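Local coordinates for uncharacterized protein AF_0060 (Archaeoglobus fulgidus DSM 4304, PDB 2P06) that is of unknown function but, as a MazG-family protein that binds magnesium, probably hydrolyses nucleoside triphosphates to monophosphates and pyrophosphate, at residues M69-E74 against L88-N93. Numbering follows the deposited sequence.
With MG (magnesium ion), chain E.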
HETATM    1  N   MSE B  69      -2.983  25.826   1.108  1.00 26.26           N
HETATM    2  CA  MSE B  69      -4.223  25.612   1.835  1.00 27.21           C
HETATM    3  C   MSE B  69      -5.141  26.820   1.696  1.00 27.90           C
HETATM    4  O   MSE B  69      -6.365  26.658   1.601  1.00 28.14           O
HETATM    5  CB  MSE B  69      -3.946  25.324   3.305  1.00 26.92           C
HETATM    6  CG  MSE B  69      -3.362  23.957   3.545  1.00 26.72           C
HETATM    7 SE   MSE B  69      -3.020  23.604   5.403  0.70 29.37          SE
HETATM    8  CE  MSE B  69      -4.498  24.432   6.256  1.00 33.58           C
ATOM      9  N   ASP B  70      -4.557  28.013   1.666  1.00 28.46           N
ATOM     10  CA  ASP B  70      -5.322  29.236   1.397  1.00 29.70           C
ATOM     11  C   ASP B  70      -5.978  29.217  -0.009  1.00 30.27           C
ATOM     12  O   ASP B  70      -7.152  29.592  -0.160  1.00 28.40           O
ATOM     13  CB  ASP B  70      -4.437  30.477   1.591  1.00 30.60           C
ATOM     14  CG  ASP B  70      -4.131  30.756   3.075  1.00 34.48           C
ATOM     15  OD1 ASP B  70      -4.864  30.209   3.945  1.00 37.66           O
ATOM     16  OD2 ASP B  70      -3.166  31.526   3.380  1.00 37.09           O
ATOM     17  N   GLU B  71      -5.229  28.772  -1.025  1.00 30.33           N
ATOM     18  CA  GLU B  71      -5.785  28.611  -2.372  1.00 30.87           C
ATOM     19  C   GLU B  71      -6.918  27.583  -2.419  1.00 31.56           C
ATOM     20  O   GLU B  71      -7.878  27.758  -3.150  1.00 30.69           O
ATOM     21  CB  GLU B  71      -4.716  28.232  -3.393  1.00 30.44           C
ATOM     22  CG  GLU B  71      -3.789  29.382  -3.755  1.00 31.45           C
ATOM     23  CD  GLU B  71      -2.634  28.957  -4.622  1.00 31.60           C
ATOM     24  OE1 GLU B  71      -2.497  27.739  -4.858  1.00 34.64           O
ATOM     25  OE2 GLU B  71      -1.849  29.834  -5.047  1.00 34.10           O
ATOM     26  N   LEU B  72      -6.799  26.521  -1.632  1.00 33.23           N
ATOM     27  CA  LEU B  72      -7.818  25.503  -1.580  1.00 33.89           C
ATOM     28  C   LEU B  72      -9.084  26.127  -0.988  1.00 34.86           C
ATOM     29  O   LEU B  72     -10.169  26.033  -1.584  1.00 35.12           O
ATOM     30  CB  LEU B  72      -7.314  24.282  -0.798  1.00 34.25           C
ATOM     31  CG  LEU B  72      -8.277  23.167  -0.376  1.00 33.75           C
ATOM     32  CD1 LEU B  72      -9.245  22.888  -1.461  1.00 36.93           C
ATOM     33  CD2 LEU B  72      -7.486  21.905  -0.015  1.00 33.83           C
ATOM     34  N   ARG B  73      -8.950  26.810   0.145  1.00 35.32           N
ATOM     35  CA  ARG B  73     -10.088  27.510   0.751  1.00 35.52           C
ATOM     36  C   ARG B  73     -10.735  28.517  -0.200  1.00 35.10           C
ATOM     37  O   ARG B  73     -11.963  28.625  -0.254  1.00 34.02           O
ATOM     38  CB  ARG B  73      -9.668  28.222   2.039  1.00 36.43           C
ATOM     39  CG  ARG B  73      -9.261  27.254   3.176  1.00 38.46           C
ATOM     40  CD  ARG B  73      -8.726  27.991   4.429  1.00 39.14           C
ATOM     41  NE  ARG B  73      -8.044  27.093   5.378  1.00 41.30           N
ATOM     42  CZ  ARG B  73      -8.639  26.439   6.384  1.00 42.91           C
ATOM     43  NH1 ARG B  73      -9.953  26.534   6.598  1.00 44.41           N
ATOM     44  NH2 ARG B  73      -7.914  25.673   7.187  1.00 42.83           N
ATOM     45  N   GLU B  74      -9.914  29.262  -0.939  1.00 34.59           N
ATOM     46  CA  GLU B  74     -10.431  30.188  -1.941  1.00 34.78           C
ATOM     47  C   GLU B  74     -11.247  29.476  -3.047  1.00 34.92           C
ATOM     48  O   GLU B  74     -12.288  29.982  -3.468  1.00 34.59           O
ATOM     49  CB  GLU B  74      -9.294  31.022  -2.549  1.00 34.43           C
ATOM     50  CG  GLU B  74      -9.749  32.123  -3.493  1.00 35.50           C
ATOM     51  CD  GLU B  74     -10.591  33.197  -2.818  0.20 34.37           C
ATOM     52  OE1 GLU B  74     -10.043  34.284  -2.529  0.20 33.88           O
ATOM     53  OE2 GLU B  74     -11.796  32.960  -2.583  0.20 33.43           O
ATOM     54  N   LEU B  88      -6.370  20.273  -4.274  1.00 21.53           N
ATOM     55  CA  LEU B  88      -6.173  19.136  -3.366  1.00 21.15           C
ATOM     56  C   LEU B  88      -4.842  18.421  -3.612  1.00 20.48           C
ATOM     57  O   LEU B  88      -4.164  18.027  -2.669  1.00 19.60           O
ATOM     58  CB  LEU B  88      -7.354  18.149  -3.488  1.00 20.91           C
ATOM     59  CG  LEU B  88      -8.719  18.676  -3.029  1.00 18.76           C
ATOM     60  CD1 LEU B  88      -9.862  17.824  -3.619  1.00 16.69           C
ATOM     61  CD2 LEU B  88      -8.792  18.753  -1.505  1.00 16.86           C
ATOM     62  N   LEU B  89      -4.472  18.281  -4.883  1.00 20.01           N
ATOM     63  CA  LEU B  89      -3.175  17.718  -5.274  1.00 20.23           C
ATOM     64  C   LEU B  89      -2.021  18.570  -4.714  1.00 20.03           C
ATOM     65  O   LEU B  89      -1.067  18.041  -4.137  1.00 20.11           O
ATOM     66  CB  LEU B  89      -3.062  17.602  -6.806  1.00 19.83           C
ATOM     67  CG  LEU B  89      -4.046  16.638  -7.473  1.00 19.92           C
ATOM     68  CD1 LEU B  89      -3.998  16.767  -9.031  1.00 16.34           C
ATOM     69  CD2 LEU B  89      -3.780  15.172  -7.005  1.00 18.59           C
ATOM     70  N   ASP B  90      -2.139  19.892  -4.849  1.00 20.33           N
ATOM     71  CA  ASP B  90      -1.115  20.822  -4.341  1.00 20.24           C
ATOM     72  C   ASP B  90      -0.968  20.693  -2.831  1.00 19.68           C
ATOM     73  O   ASP B  90       0.132  20.591  -2.331  1.00 17.85           O
ATOM     74  CB  ASP B  90      -1.462  22.272  -4.672  1.00 20.79           C
ATOM     75  CG  ASP B  90      -1.270  22.628  -6.140  1.00 22.33           C
ATOM     76  OD1 ASP B  90      -0.499  21.923  -6.846  1.00 21.37           O
ATOM     77  OD2 ASP B  90      -1.879  23.664  -6.569  1.00 21.96           O
ATOM     78  N   VAL B  91      -2.080  20.698  -2.095  1.00 20.16           N
ATOM     79  CA  VAL B  91      -1.997  20.580  -0.618  1.00 19.26           C
ATOM     80  C   VAL B  91      -1.371  19.258  -0.219  1.00 18.89           C
ATOM     81  O   VAL B  91      -0.512  19.244   0.641  1.00 18.34           O
ATOM     82  CB  VAL B  91      -3.339  20.813   0.091  1.00 20.04           C
ATOM     83  CG1 VAL B  91      -3.263  20.450   1.600  1.00 17.05           C
ATOM     84  CG2 VAL B  91      -3.798  22.283  -0.107  1.00 18.33           C
ATOM     85  N   ALA B  92      -1.767  18.160  -0.859  1.00 18.55           N
ATOM     86  CA  ALA B  92      -1.229  16.834  -0.541  1.00 18.50           C
ATOM     87  C   ALA B  92       0.283  16.801  -0.777  1.00 18.07           C
ATOM     88  O   ALA B  92       1.041  16.291   0.062  1.00 17.94           O
ATOM     89  CB  ALA B  92      -1.914  15.718  -1.371  1.00 17.81           C
ATOM     90  N   ASN B  93       0.711  17.336  -1.920  1.00 18.11           N
ATOM     91  CA  ASN B  93       2.143  17.417  -2.228  1.00 17.64           C
ATOM     92  C   ASN B  93       2.894  18.181  -1.174  1.00 17.96           C
ATOM     93  O   ASN B  93       3.903  17.697  -0.668  1.00 17.54           O
ATOM     94  CB  ASN B  93       2.409  18.011  -3.611  1.00 17.42           C
ATOM     95  CG  ASN B  93       2.430  16.964  -4.716  1.00 16.74           C
ATOM     96  OD1 ASN B  93       2.788  15.809  -4.486  1.00 17.00           O
ATOM     97  ND2 ASN B  93       2.104  17.382  -5.944  1.00 14.07           N
TER
HETATM   98 MG    MG E 101      -2.552  25.698  -5.326  1.00 11.80          MG
HETATM   99  O   HOH W   1      -1.504  26.368  -6.980  1.00 68.94           O
HETATM  100  O   HOH W   2      -3.772  24.498  -3.538  1.00 42.18           O
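Glu-71 and Asp-90 face each other across two antiparallel helices (axes 9.1 Å apart at 157°) and share a magnesium ion. Each gives one carboxylate oxygen, Glu-71 OE1 at 2.1 Å and Asp-90 OD2 at a longer 2.5 Å from the metal; Glu-68, Glu-87 and two waters complete the site. The ion sits about equally far from both CB atoms: the glutamate chain (chi2 173°) passes alongside it to deliver OE1 at its end, while the short aspartate presents OD2 directly. The metal probably offsets the repulsion between the two acids, and Asp-90 OD1, turned from the ion, forms salt bridges with Lys-38 and Arg-42 of helix 22-43.

Beside this polar site the packing is apolar. Leu-72 reaches across because CG lies anti to its backbone N (chi1 169°), and its CD2 meets both Leu-88 CD2 and Val-91 CG2 at 3.7 Å. Compact, beta-branched Val-91 fits where the backbones come nearest: its CG2 sits 3.8 Å from Met-69 N. The side chains of Met-69 and Val-91 cross at about a right angle, Met-69 CG lying 4.0 Å from Val-91 CG1, and the selenium points off from helix 81-103. ExxE (Glu-68, Glu-71) facing ExxD (Glu-87, Asp-90) is consistent with the catalytic magnesium site of all-alpha MazG-type NTP pyrophosphatases.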